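Long-range contacts in 1-deoxy-D-xylulose 5-phosphate reductoisomerase (Moraxella catarrhalis, PDB 4ZQG), which catalyses the NADPH-dependent rearrangement and reduction of 1-deoxy-D-xylulose 5-phosphate to 2-C-methyl-D-erythritol 4-phosphate in the MEP pathway of isoprenoid synthesis: residues 6-10 with 31-35; 21-25 with 280-285; 99-105 with 122-128. One frame throughout, in Å; residues are numbered along the deposited sequence.

Interaction 1. Residues 6-10 with 31-35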
loop_
_atom_site.group_PDB
_atom_site.type_symbol
_atom_site.label_atom_id
_atom_site.label_comp_id
_atom_site.label_asym_id
_atom_site.label_seq_id
_atom_site.Cartn_x
_atom_site.Cartn_y
_atom_site.Cartn_z
ATOM N N LEU A 6 -21.177 -21.393 -9.880
ATOM C CA LEU A 6 -19.863 -21.590 -9.180
ATOM C C LEU A 6 -18.711 -21.468 -10.146
ATOM O O LEU A 6 -18.749 -22.054 -11.226
ATOM C CB LEU A 6 -19.788 -22.965 -8.542
ATOM C CG LEU A 6 -20.907 -23.264 -7.557
ATOM C CD1 LEU A 6 -20.664 -24.619 -6.901
ATOM C CD2 LEU A 6 -21.033 -22.154 -6.515
ATOM N N GLN A 7 -17.692 -20.716 -9.752
ATOM C CA GLN A 7 -16.478 -20.616 -10.543
ATOM C C GLN A 7 -15.770 -21.974 -10.565
ATOM O O GLN A 7 -15.349 -22.482 -9.543
ATOM C CB GLN A 7 -15.567 -19.540 -9.970
ATOM C CG GLN A 7 -14.382 -19.113 -10.835
ATOM C CD GLN A 7 -13.586 -18.029 -10.145
ATOM O OE1 GLN A 7 -12.362 -17.939 -10.248
ATOM N NE2 GLN A 7 -14.295 -17.211 -9.399
ATOM N N SER A 8 -15.650 -22.526 -11.763
ATOM C CA SER A 8 -14.989 -23.774 -12.003
ATOM C C SER A 8 -13.472 -23.619 -11.943
ATOM O O SER A 8 -12.932 -22.769 -12.610
ATOM C CB SER A 8 -15.413 -24.237 -13.374
ATOM O OG SER A 8 -14.793 -25.450 -13.716
ATOM N N LEU A 9 -12.794 -24.443 -11.148
ATOM C CA LEU A 9 -11.336 -24.398 -10.989
ATOM C C LEU A 9 -10.593 -25.621 -11.510
ATOM O O LEU A 9 -10.971 -26.727 -11.218
ATOM C CB LEU A 9 -11.000 -24.342 -9.512
ATOM C CG LEU A 9 -10.774 -23.002 -8.871
ATOM C CD1 LEU A 9 -11.779 -21.953 -9.343
ATOM C CD2 LEU A 9 -10.832 -23.185 -7.372
ATOM N N ALA A 10 -9.494 -25.405 -12.226
ATOM C CA ALA A 10 -8.508 -26.448 -12.462
ATOM C C ALA A 10 -7.291 -26.060 -11.683
ATOM O O ALA A 10 -6.798 -24.955 -11.858
ATOM C CB ALA A 10 -8.159 -26.536 -13.930
ATOM N N ASN A 31 -19.246 -23.268 -1.115
ATOM C CA ASN A 31 -20.204 -23.025 -2.197
ATOM C C ASN A 31 -19.913 -21.782 -2.991
ATOM O O ASN A 31 -20.820 -21.041 -3.364
ATOM C CB ASN A 31 -21.646 -22.963 -1.655
ATOM C CG ASN A 31 -22.139 -24.304 -1.134
ATOM O OD1 ASN A 31 -22.821 -24.348 -0.119
ATOM N ND2 ASN A 31 -21.795 -25.401 -1.822
ATOM N N ARG A 32 -18.635 -21.564 -3.240
ATOM C CA ARG A 32 -18.156 -20.449 -4.025
ATOM C C ARG A 32 -17.398 -20.973 -5.253
ATOM O O ARG A 32 -17.481 -20.411 -6.341
ATOM C CB ARG A 32 -17.245 -19.597 -3.116
ATOM C CG ARG A 32 -17.057 -18.149 -3.517
ATOM C CD ARG A 32 -16.506 -17.320 -2.362
ATOM N NE ARG A 32 -17.107 -15.986 -2.319
ATOM C CZ ARG A 32 -16.859 -15.012 -3.199
ATOM N NH1 ARG A 32 -16.010 -15.196 -4.215
ATOM N NH2 ARG A 32 -17.470 -13.836 -3.072
ATOM N N TYR A 33 -16.656 -22.054 -5.052
ATOM C CA TYR A 33 -15.756 -22.611 -6.030
ATOM C C TYR A 33 -16.124 -24.061 -6.247
ATOM O O TYR A 33 -16.506 -24.724 -5.318
ATOM C CB TYR A 33 -14.326 -22.502 -5.496
ATOM C CG TYR A 33 -13.945 -21.061 -5.219
ATOM C CD1 TYR A 33 -13.810 -20.167 -6.274
ATOM C CD2 TYR A 33 -13.752 -20.591 -3.928
ATOM C CE1 TYR A 33 -13.486 -18.841 -6.067
ATOM C CE2 TYR A 33 -13.436 -19.252 -3.699
ATOM C CZ TYR A 33 -13.299 -18.374 -4.785
ATOM O OH TYR A 33 -13.000 -17.032 -4.638
ATOM N N ARG A 34 -16.021 -24.527 -7.482
ATOM C CA ARG A 34 -16.221 -25.917 -7.859
ATOM C C ARG A 34 -14.886 -26.441 -8.391
ATOM O O ARG A 34 -14.326 -25.844 -9.297
ATOM C CB ARG A 34 -17.307 -26.013 -8.968
ATOM C CG ARG A 34 -17.440 -27.392 -9.610
ATOM C CD ARG A 34 -18.589 -27.536 -10.616
ATOM N NE ARG A 34 -18.202 -27.139 -11.973
ATOM C CZ ARG A 34 -17.439 -27.856 -12.796
ATOM N NH1 ARG A 34 -16.944 -29.043 -12.428
ATOM N NH2 ARG A 34 -17.160 -27.367 -13.999
ATOM N N ILE A 35 -14.391 -27.561 -7.875
ATOM C CA ILE A 35 -13.165 -28.151 -8.411
ATOM C C ILE A 35 -13.460 -29.004 -9.634
ATOM O O ILE A 35 -14.066 -30.015 -9.542
ATOM C CB ILE A 35 -12.465 -29.065 -7.417
ATOM C CG1 ILE A 35 -12.239 -28.386 -6.069
ATOM C CG2 ILE A 35 -11.164 -29.551 -8.008
ATOM C CD1 ILE A 35 -11.667 -27.015 -6.135
#

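Interaction 2. Residues 21-25 with 280-285. With NAD (nicotinamide-adenine-dinucleotide), chain C.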
loop_
_atom_site.group_PDB
_atom_site.type_symbol
_atom_site.label_atom_id
_atom_site.label_comp_id
_atom_site.label_asym_id
_atom_site.label_seq_id
_atom_site.Cartn_x
_atom_site.Cartn_y
_atom_site.Cartn_z
ATOM N N SER A 21 -2.175 -24.732 -0.084
ATOM C CA SER A 21 -2.732 -23.471 0.362
ATOM C C SER A 21 -3.996 -23.121 -0.366
ATOM O O SER A 21 -4.918 -22.596 0.243
ATOM C CB SER A 21 -1.755 -22.328 0.173
ATOM O OG SER A 21 -0.648 -22.451 1.041
ATOM N N THR A 22 -4.028 -23.387 -1.678
ATOM C CA THR A 22 -5.215 -23.122 -2.505
ATOM C C THR A 22 -6.359 -23.923 -1.934
ATOM O O THR A 22 -7.433 -23.401 -1.613
ATOM C CB THR A 22 -4.932 -23.496 -3.964
ATOM O OG1 THR A 22 -3.733 -22.835 -4.383
ATOM C CG2 THR A 22 -6.030 -23.106 -4.879
ATOM N N LEU A 23 -6.113 -25.198 -1.747
ATOM C CA LEU A 23 -7.177 -26.081 -1.283
ATOM C C LEU A 23 -7.615 -25.684 0.082
ATOM O O LEU A 23 -8.803 -25.805 0.405
ATOM C CB LEU A 23 -6.767 -27.580 -1.351
ATOM C CG LEU A 23 -6.644 -28.023 -2.824
ATOM C CD1 LEU A 23 -6.031 -29.387 -3.041
ATOM C CD2 LEU A 23 -7.988 -27.891 -3.501
ATOM N N ALA A 24 -6.689 -25.173 0.897
ATOM C CA ALA A 24 -7.074 -24.778 2.270
ATOM C C ALA A 24 -8.086 -23.654 2.242
ATOM O O ALA A 24 -8.973 -23.587 3.100
ATOM C CB ALA A 24 -5.871 -24.458 3.117
ATOM N N ILE A 25 -8.009 -22.821 1.203
ATOM C CA ILE A 25 -8.960 -21.770 1.000
ATOM C C ILE A 25 -10.278 -22.319 0.461
ATOM O O ILE A 25 -11.332 -21.925 0.917
ATOM C CB ILE A 25 -8.384 -20.723 0.039
ATOM C CG1 ILE A 25 -7.175 -20.003 0.666
ATOM C CG2 ILE A 25 -9.450 -19.703 -0.349
ATOM C CD1 ILE A 25 -6.339 -19.196 -0.345
ATOM N N MET A 280 1.183 -17.834 1.948
ATOM C CA MET A 280 0.663 -17.704 0.595
ATOM C C MET A 280 -0.848 -17.749 0.473
ATOM O O MET A 280 -1.361 -17.517 -0.603
ATOM C CB MET A 280 1.247 -18.795 -0.305
ATOM C CG MET A 280 2.739 -18.663 -0.572
ATOM S SD MET A 280 3.229 -17.110 -1.339
ATOM C CE MET A 280 2.358 -17.132 -2.892
ATOM N N LYS A 281 -1.582 -18.074 1.536
ATOM C CA LYS A 281 -3.040 -18.000 1.440
ATOM C C LYS A 281 -3.551 -16.589 1.193
ATOM O O LYS A 281 -4.586 -16.419 0.562
ATOM C CB LYS A 281 -3.720 -18.583 2.667
ATOM C CG LYS A 281 -3.570 -20.078 2.778
ATOM C CD LYS A 281 -4.445 -20.705 3.870
ATOM C CE LYS A 281 -4.045 -20.252 5.255
ATOM N NZ LYS A 281 -2.711 -20.779 5.646
ATOM N N THR A 282 -2.803 -15.579 1.644
ATOM C CA THR A 282 -3.216 -14.196 1.417
ATOM C C THR A 282 -3.262 -13.878 -0.073
ATOM O O THR A 282 -4.312 -13.531 -0.590
ATOM C CB THR A 282 -2.373 -13.209 2.230
ATOM O OG1 THR A 282 -2.794 -13.217 3.600
ATOM C CG2 THR A 282 -2.537 -11.850 1.717
ATOM N N PRO A 283 -2.140 -13.992 -0.789
ATOM C CA PRO A 283 -2.193 -13.711 -2.226
ATOM C C PRO A 283 -3.069 -14.648 -3.026
ATOM O O PRO A 283 -3.665 -14.237 -4.024
ATOM C CB PRO A 283 -0.758 -13.869 -2.672
ATOM C CG PRO A 283 -0.057 -14.528 -1.547
ATOM C CD PRO A 283 -0.769 -14.131 -0.316
ATOM N N ILE A 284 -3.176 -15.909 -2.607
ATOM C CA ILE A 284 -4.016 -16.842 -3.360
ATOM C C ILE A 284 -5.444 -16.373 -3.181
ATOM O O ILE A 284 -6.182 -16.258 -4.123
ATOM C CB ILE A 284 -3.814 -18.307 -2.894
ATOM C CG1 ILE A 284 -2.392 -18.737 -3.207
ATOM C CG2 ILE A 284 -4.763 -19.285 -3.621
ATOM C CD1 ILE A 284 -1.998 -19.993 -2.496
ATOM N N ALA A 285 -5.822 -16.087 -1.947
ATOM C CA ALA A 285 -7.168 -15.654 -1.652
ATOM C C ALA A 285 -7.546 -14.395 -2.429
ATOM O O ALA A 285 -8.638 -14.309 -2.976
ATOM C CB ALA A 285 -7.285 -15.401 -0.162
HETATM P PA NAD C . 6.169 -28.058 -5.190
HETATM O O1A NAD C . 7.495 -28.634 -5.554
HETATM O O2A NAD C . 5.691 -28.038 -3.754
HETATM O O5B NAD C . 4.984 -28.637 -6.125
HETATM C C5B NAD C . 5.033 -28.667 -7.542
HETATM C C4B NAD C . 3.739 -29.255 -8.128
HETATM O O4B NAD C . 3.955 -29.433 -9.540
HETATM C C3B NAD C . 3.357 -30.621 -7.542
HETATM O O3B NAD C . 1.940 -30.776 -7.418
HETATM C C2B NAD C . 3.903 -31.601 -8.569
HETATM O O2B NAD C . 3.084 -32.756 -8.740
HETATM C C1B NAD C . 3.945 -30.819 -9.877
HETATM N N9A NAD C . 5.126 -31.204 -10.706
HETATM C C8A NAD C . 6.400 -31.274 -10.280
HETATM N N7A NAD C . 7.231 -31.666 -11.275
HETATM C C5A NAD C . 6.492 -31.861 -12.366
HETATM C C6A NAD C . 6.799 -32.298 -13.746
HETATM N N6A NAD C . 8.089 -32.581 -14.116
HETATM N N1A NAD C . 5.740 -32.387 -14.576
HETATM C C2A NAD C . 4.461 -32.121 -14.177
HETATM N N3A NAD C . 4.106 -31.728 -12.932
HETATM C C4A NAD C . 5.088 -31.577 -11.999
HETATM O O3 NAD C . 6.197 -26.547 -5.767
HETATM P PN NAD C . 5.732 -25.170 -5.068
HETATM O O1N NAD C . 6.813 -24.855 -4.057
HETATM O O2N NAD C . 4.258 -25.277 -4.761
HETATM O O5D NAD C . 5.934 -24.229 -6.355
HETATM C C5D NAD C . 4.947 -24.138 -7.385
HETATM C C4D NAD C . 5.218 -22.917 -8.266
HETATM O O4D NAD C . 4.781 -21.705 -7.644
HETATM C C3D NAD C . 6.705 -22.762 -8.525
HETATM O O3D NAD C . 6.850 -22.265 -9.851
HETATM C C2D NAD C . 7.168 -21.771 -7.480
HETATM O O2D NAD C . 8.371 -21.103 -7.888
HETATM C C1D NAD C . 5.927 -20.882 -7.342
HETATM N N1N NAD C . 5.811 -20.283 -6.004
HETATM C C2N NAD C . 5.677 -21.058 -4.899
HETATM C C3N NAD C . 5.599 -20.480 -3.614
HETATM C C7N NAD C . 5.423 -21.303 -2.363
HETATM O O7N NAD C . 5.074 -20.763 -1.328
HETATM N N7N NAD C . 5.631 -22.619 -2.389
HETATM C C4N NAD C . 5.655 -19.100 -3.503
HETATM C C5N NAD C . 5.773 -18.351 -4.647
HETATM C C6N NAD C . 5.855 -18.945 -5.894
#

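Interaction 3. Residues 99-105 with 122-128. With NAD (nicotinamide-adenine-dinucleotide), chain C.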
loop_
_atom_site.group_PDB
_atom_site.type_symbol
_atom_site.label_atom_id
_atom_site.label_comp_id
_atom_site.label_asym_id
_atom_site.label_seq_id
_atom_site.Cartn_x
_atom_site.Cartn_y
_atom_site.Cartn_z
ATOM N N ASP A 99 -13.323 -22.472 -15.704
ATOM C CA ASP A 99 -13.207 -21.013 -15.691
ATOM C C ASP A 99 -11.785 -20.586 -15.340
ATOM O O ASP A 99 -11.224 -19.718 -15.988
ATOM C CB ASP A 99 -14.148 -20.365 -14.658
ATOM C CG ASP A 99 -15.627 -20.567 -14.966
ATOM O OD1 ASP A 99 -16.406 -20.677 -14.007
ATOM O OD2 ASP A 99 -16.032 -20.617 -16.141
ATOM N N THR A 100 -11.209 -21.162 -14.299
ATOM C CA THR A 100 -10.000 -20.618 -13.721
ATOM C C THR A 100 -8.924 -21.652 -13.564
ATOM O O THR A 100 -9.197 -22.725 -13.135
ATOM C CB THR A 100 -10.307 -19.944 -12.375
ATOM O OG1 THR A 100 -11.241 -18.881 -12.607
ATOM C CG2 THR A 100 -9.032 -19.325 -11.739
ATOM N N VAL A 101 -7.688 -21.323 -13.932
ATOM C CA VAL A 101 -6.600 -22.254 -13.814
ATOM C C VAL A 101 -5.611 -21.666 -12.867
ATOM O O VAL A 101 -5.193 -20.523 -13.031
ATOM C CB VAL A 101 -5.876 -22.489 -15.125
ATOM C CG1 VAL A 101 -4.683 -23.386 -14.893
ATOM C CG2 VAL A 101 -6.798 -23.135 -16.136
ATOM N N VAL A 102 -5.225 -22.466 -11.889
ATOM C CA VAL A 102 -4.191 -22.137 -10.963
ATOM C C VAL A 102 -2.946 -22.865 -11.489
ATOM O O VAL A 102 -2.870 -24.068 -11.479
ATOM C CB VAL A 102 -4.626 -22.636 -9.590
ATOM C CG1 VAL A 102 -3.535 -22.478 -8.533
ATOM C CG2 VAL A 102 -5.921 -21.937 -9.206
ATOM N N ALA A 103 -1.969 -22.111 -11.970
ATOM C CA ALA A 103 -0.810 -22.673 -12.601
ATOM C C ALA A 103 0.255 -22.899 -11.571
ATOM O O ALA A 103 1.035 -22.016 -11.343
ATOM C CB ALA A 103 -0.298 -21.694 -13.640
ATOM N N ALA A 104 0.304 -24.064 -10.938
ATOM C CA ALA A 104 1.298 -24.289 -9.858
ATOM C C ALA A 104 2.218 -25.446 -10.087
ATOM O O ALA A 104 2.733 -25.979 -9.127
ATOM C CB ALA A 104 0.630 -24.440 -8.495
ATOM N N ILE A 105 2.432 -25.814 -11.347
ATOM C CA ILE A 105 3.442 -26.795 -11.690
ATOM C C ILE A 105 4.761 -26.109 -11.552
ATOM O O ILE A 105 4.900 -25.056 -12.059
ATOM C CB ILE A 105 3.389 -27.231 -13.171
ATOM C CG1 ILE A 105 2.029 -27.841 -13.601
ATOM C CG2 ILE A 105 4.507 -28.225 -13.464
ATOM C CD1 ILE A 105 1.287 -28.535 -12.515
ATOM N N LYS A 122 -8.331 -18.218 -20.441
ATOM C CA LYS A 122 -8.832 -18.498 -19.111
ATOM C C LYS A 122 -8.413 -17.411 -18.149
ATOM O O LYS A 122 -7.549 -16.605 -18.447
ATOM C CB LYS A 122 -8.326 -19.850 -18.574
ATOM C CG LYS A 122 -8.705 -21.086 -19.361
ATOM C CD LYS A 122 -10.174 -21.367 -19.258
ATOM C CE LYS A 122 -10.517 -22.514 -20.181
ATOM N NZ LYS A 122 -11.976 -22.507 -20.494
ATOM N N ARG A 123 -9.024 -17.412 -16.975
ATOM C CA ARG A 123 -8.490 -16.685 -15.858
ATOM C C ARG A 123 -7.407 -17.535 -15.278
ATOM O O ARG A 123 -7.664 -18.664 -14.932
ATOM C CB ARG A 123 -9.586 -16.433 -14.846
ATOM C CG ARG A 123 -9.139 -15.753 -13.576
ATOM C CD ARG A 123 -10.372 -15.119 -12.956
ATOM N NE ARG A 123 -10.203 -14.960 -11.525
ATOM C CZ ARG A 123 -10.616 -13.909 -10.826
ATOM N NH1 ARG A 123 -11.242 -12.888 -11.422
ATOM N NH2 ARG A 123 -10.381 -13.865 -9.515
ATOM N N ILE A 124 -6.191 -17.020 -15.215
ATOM C CA ILE A 124 -5.043 -17.800 -14.795
ATOM C C ILE A 124 -4.437 -17.187 -13.540
ATOM O O ILE A 124 -4.074 -16.027 -13.550
ATOM C CB ILE A 124 -3.948 -17.773 -15.880
ATOM C CG1 ILE A 124 -4.506 -18.157 -17.248
ATOM C CG2 ILE A 124 -2.759 -18.625 -15.486
ATOM C CD1 ILE A 124 -3.449 -18.276 -18.311
ATOM N N LEU A 125 -4.260 -17.993 -12.503
ATOM C CA LEU A 125 -3.632 -17.587 -11.286
ATOM C C LEU A 125 -2.232 -18.169 -11.268
ATOM O O LEU A 125 -2.046 -19.368 -11.077
ATOM C CB LEU A 125 -4.416 -18.126 -10.085
ATOM C CG LEU A 125 -5.658 -17.377 -9.613
ATOM C CD1 LEU A 125 -6.534 -16.927 -10.756
ATOM C CD2 LEU A 125 -6.480 -18.226 -8.681
ATOM N N LEU A 126 -1.230 -17.308 -11.408
ATOM C CA LEU A 126 0.097 -17.765 -11.735
ATOM C C LEU A 126 0.987 -17.861 -10.541
ATOM O O LEU A 126 1.302 -16.898 -9.915
ATOM C CB LEU A 126 0.703 -16.837 -12.768
ATOM C CG LEU A 126 1.934 -17.400 -13.445
ATOM C CD1 LEU A 126 1.576 -18.587 -14.290
ATOM C CD2 LEU A 126 2.538 -16.326 -14.305
ATOM N N ALA A 127 1.404 -19.063 -10.222
ATOM C CA ALA A 127 2.394 -19.252 -9.183
ATOM C C ALA A 127 3.663 -19.519 -9.915
ATOM O O ALA A 127 4.704 -18.929 -9.672
ATOM C CB ALA A 127 2.029 -20.440 -8.303
ATOM N N ASN A 128 3.534 -20.454 -10.820
ATOM C CA ASN A 128 4.590 -20.935 -11.688
ATOM C C ASN A 128 5.298 -19.822 -12.478
ATOM O O ASN A 128 4.900 -19.470 -13.609
ATOM C CB ASN A 128 3.930 -21.931 -12.629
ATOM C CG ASN A 128 4.846 -22.432 -13.657
ATOM O OD1 ASN A 128 4.458 -22.558 -14.813
ATOM N ND2 ASN A 128 6.078 -22.733 -13.264
HETATM P PA NAD C . 6.169 -28.058 -5.190
HETATM O O1A NAD C . 7.495 -28.634 -5.554
HETATM O O2A NAD C . 5.691 -28.038 -3.754
HETATM O O5B NAD C . 4.984 -28.637 -6.125
HETATM C C5B NAD C . 5.033 -28.667 -7.542
HETATM C C4B NAD C . 3.739 -29.255 -8.128
HETATM O O4B NAD C . 3.955 -29.433 -9.540
HETATM C C3B NAD C . 3.357 -30.621 -7.542
HETATM O O3B NAD C . 1.940 -30.776 -7.418
HETATM C C2B NAD C . 3.903 -31.601 -8.569
HETATM O O2B NAD C . 3.084 -32.756 -8.740
HETATM C C1B NAD C . 3.945 -30.819 -9.877
HETATM N N9A NAD C . 5.126 -31.204 -10.706
HETATM C C8A NAD C . 6.400 -31.274 -10.280
HETATM N N7A NAD C . 7.231 -31.666 -11.275
HETATM C C5A NAD C . 6.492 -31.861 -12.366
HETATM C C6A NAD C . 6.799 -32.298 -13.746
HETATM N N6A NAD C . 8.089 -32.581 -14.116
HETATM N N1A NAD C . 5.740 -32.387 -14.576
HETATM C C2A NAD C . 4.461 -32.121 -14.177
HETATM N N3A NAD C . 4.106 -31.728 -12.932
HETATM C C4A NAD C . 5.088 -31.577 -11.999
HETATM O O3 NAD C . 6.197 -26.547 -5.767
HETATM P PN NAD C . 5.732 -25.170 -5.068
HETATM O O1N NAD C . 6.813 -24.855 -4.057
HETATM O O2N NAD C . 4.258 -25.277 -4.761
HETATM O O5D NAD C . 5.934 -24.229 -6.355
HETATM C C5D NAD C . 4.947 -24.138 -7.385
HETATM C C4D NAD C . 5.218 -22.917 -8.266
HETATM O O4D NAD C . 4.781 -21.705 -7.644
HETATM C C3D NAD C . 6.705 -22.762 -8.525
HETATM O O3D NAD C . 6.850 -22.265 -9.851
HETATM C C2D NAD C . 7.168 -21.771 -7.480
HETATM O O2D NAD C . 8.371 -21.103 -7.888
HETATM C C1D NAD C . 5.927 -20.882 -7.342
HETATM N N1N NAD C . 5.811 -20.283 -6.004
HETATM C C2N NAD C . 5.677 -21.058 -4.899
HETATM C C3N NAD C . 5.599 -20.480 -3.614
HETATM C C7N NAD C . 5.423 -21.303 -2.363
HETATM O O7N NAD C . 5.074 -20.763 -1.328
HETATM N N7N NAD C . 5.631 -22.619 -2.389
HETATM C C4N NAD C . 5.655 -19.100 -3.503
HETATM C C5N NAD C . 5.773 -18.351 -4.647
HETATM C C6N NAD C . 5.855 -18.945 -5.894
HETATM O O HOH W 1 1.814 -24.347 -13.787
#

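Interaction 1. Residues 6-10 with 31-35
Residues 6-10 and 31-35 meet first through their backbones, Gln7 lying level with Tyr33, Ser8 with Arg34 and Leu9 with Ile35. Arg34 is bonded through both its backbone polar groups: its N-H gives a nearly straight bond to the carbonyl of Gln7 (N to O 3.0 Å), while its own O takes the N-H of Leu9 (O to N 2.8 Å). A weak bond from Gln7 N to Arg32 O continues the pairing toward the strand beginnings. Between these, the CA-H of Tyr33 also leans on Gln7 O, and that of Ser8 on Arg34 O.

The two strands are the first and second of the parallel Rossmann-type sheet, joined as a beta-alpha-beta crossover through helix 17-26; the short strand axes are turned 39° to each other. That helix lies on the face carrying Leu9, Tyr33 and Ile35, and Ile26 touches all three.

Apolar contacts on this face centre on Leu9, whose CD2 reaches Tyr33 CB (4.0 Å) and Ile35 CD1 (4.1 Å). Gln7 runs beside the tyrosine, both side chains pointing the same way. With CG anti to its backbone N (chi1 -168°) and the chain extended, its amide arrives at the ring edge, NE2 3.8 Å from Tyr33 CE1, the two planes 78° apart; OE1 is bonded to Thr100 on the next strand.

On the face carrying Ser8 and Arg34, the arginine bends at its third torsion, which brings its guanidinium back over Ser8, OG lying above one face, 3.1 Å from Arg34 NH2 but at an angle too poor for a bond; the hydroxyl bonds instead with Ala97 O. Nearer the N terminus, Leu6 crosses Arg34 at about a right angle, CB against CB, and its CD2 approaches Asn31 O.

Interaction 2. Residues 21-25 with 280-285
Ile25 and Lys281 pass alongside one another, heading opposite ways, where helix 17-26 packs on the start of helix 281-289. The isoleucine can be followed outward. Its CB lies on the side of its helix that faces residues 280-285, and CG1, anti to the carbonyl carbon (chi1 -66°), heads for the partner helix, coming 4.2 Å from Lys281 CG. The extended second torsion (166°) then drives CD1 into the groove between Lys281, Ile284 and Ala285. There the methyl group lies 3.4 Å from Lys281 O and 3.5 Å from Ala285 N, two atoms already paired with each other within the helix, and it also touches Ile284 CG2 (3.6 Å) and Ala285 CB.

The short axes cross at -65° and approach to 9.3 Å. The first helix of the nucleotide-binding Rossmann domain is thereby packed against a helix that comes more than 250 residues later, and the second subunit borders the latter, where Thr282 OG1 bonds with Asp268 O of that chain.

Ile284 answers from the other helix: its CD1 presses on Ser21 CB (3.6 Å), and the side chain crosses Thr22 at about a right angle. The hydroxyl of Thr22, bonded to Ile18 O, meets both CG2 and CD1. The side chain of Lys281 takes part through its aliphatic portion, CG on Ser21 CB and CD on Ala24 CB, before its amine turns to a salt bridge with Asp279. Just ahead of the helix, Met280 folds away toward the cofactor and also touches fosmidomycin; its SD lies 3.8 Å from NAD C4N, the nicotinamide carbon through which hydride is transferred in such dehydrogenases.

Interaction 3. Residues 99-105 with 122-128
The carbonyl oxygen of Ala103 is gripped by two successive amides, Asn128 N at 3.0 Å and Ala127 N at 3.2 Å. This fork lies just past the end of strand 123-126, where a beta-alpha-beta crossover through helix 111-120 has set that strand parallel to strand 100-103 in the Rossmann sheet. Further back, the pairing is regular: Val101 N bonds to Arg123 O, Leu125 N to Val101 O (2.7 Å) and Ala103 N to Leu125 O, with a weaker link from Arg123 N to Asp99 O at the start.

On one face Thr100 and Arg123 run side by side, the threonine OG1 lying against the CB and CD of the extended arginine. The polar ends look elsewhere: OG1 bonds to Gln7 and the guanidinium to Tyr290 O. Thr100 CG2 also meets Leu125 CD1 (3.6 Å), and the second methyl of that leucine, Leu125 CD2, rests on Val102 CG2 (3.8 Å). On the reverse face, under helix 111-120, Ala103 CB touches Leu126 CD1, which swings inward because CG stands anti to the backbone N (chi1 -165°).

Both C-terminal ends then open onto the dinucleotide, the usual site for a cofactor in this fold. Ala127 CB lies 3.1 Å from NAD O4D of the nicotinamide ribose, whereas Ile105 packs its CG2 on the adenine at N3A. Asn128 is held in several ways: OD1 bonds with Ser131 OG, and ND2 with Gly107 O, while its CB sits against Ala103 O. A water bridges the two loops, accepting from Ile105 N at 2.9 Å and donating weakly to Asn128 OD1.

Overall arrangement
From the N terminus, interaction 1 closes the first loop, pairing strand 7-12 with strand 33-39 around helix 17-26. That helix carries the first half of interaction 2, which does not close until residues 280-285, so the two contacts cross along the chain. Interaction 3 opens after interaction 1 has closed and is complete well before interaction 2 ends. In the sheet, strands 7-12 and 100-103 are neighbours, so interactions 1 and 3 join through the backbone of Ala10 and Thr100. Interaction 2 ties the first helix of the Rossmann domain to the later helix 281-289; it meets interaction 3 where Thr22 packs on Val102, and both touch NAD.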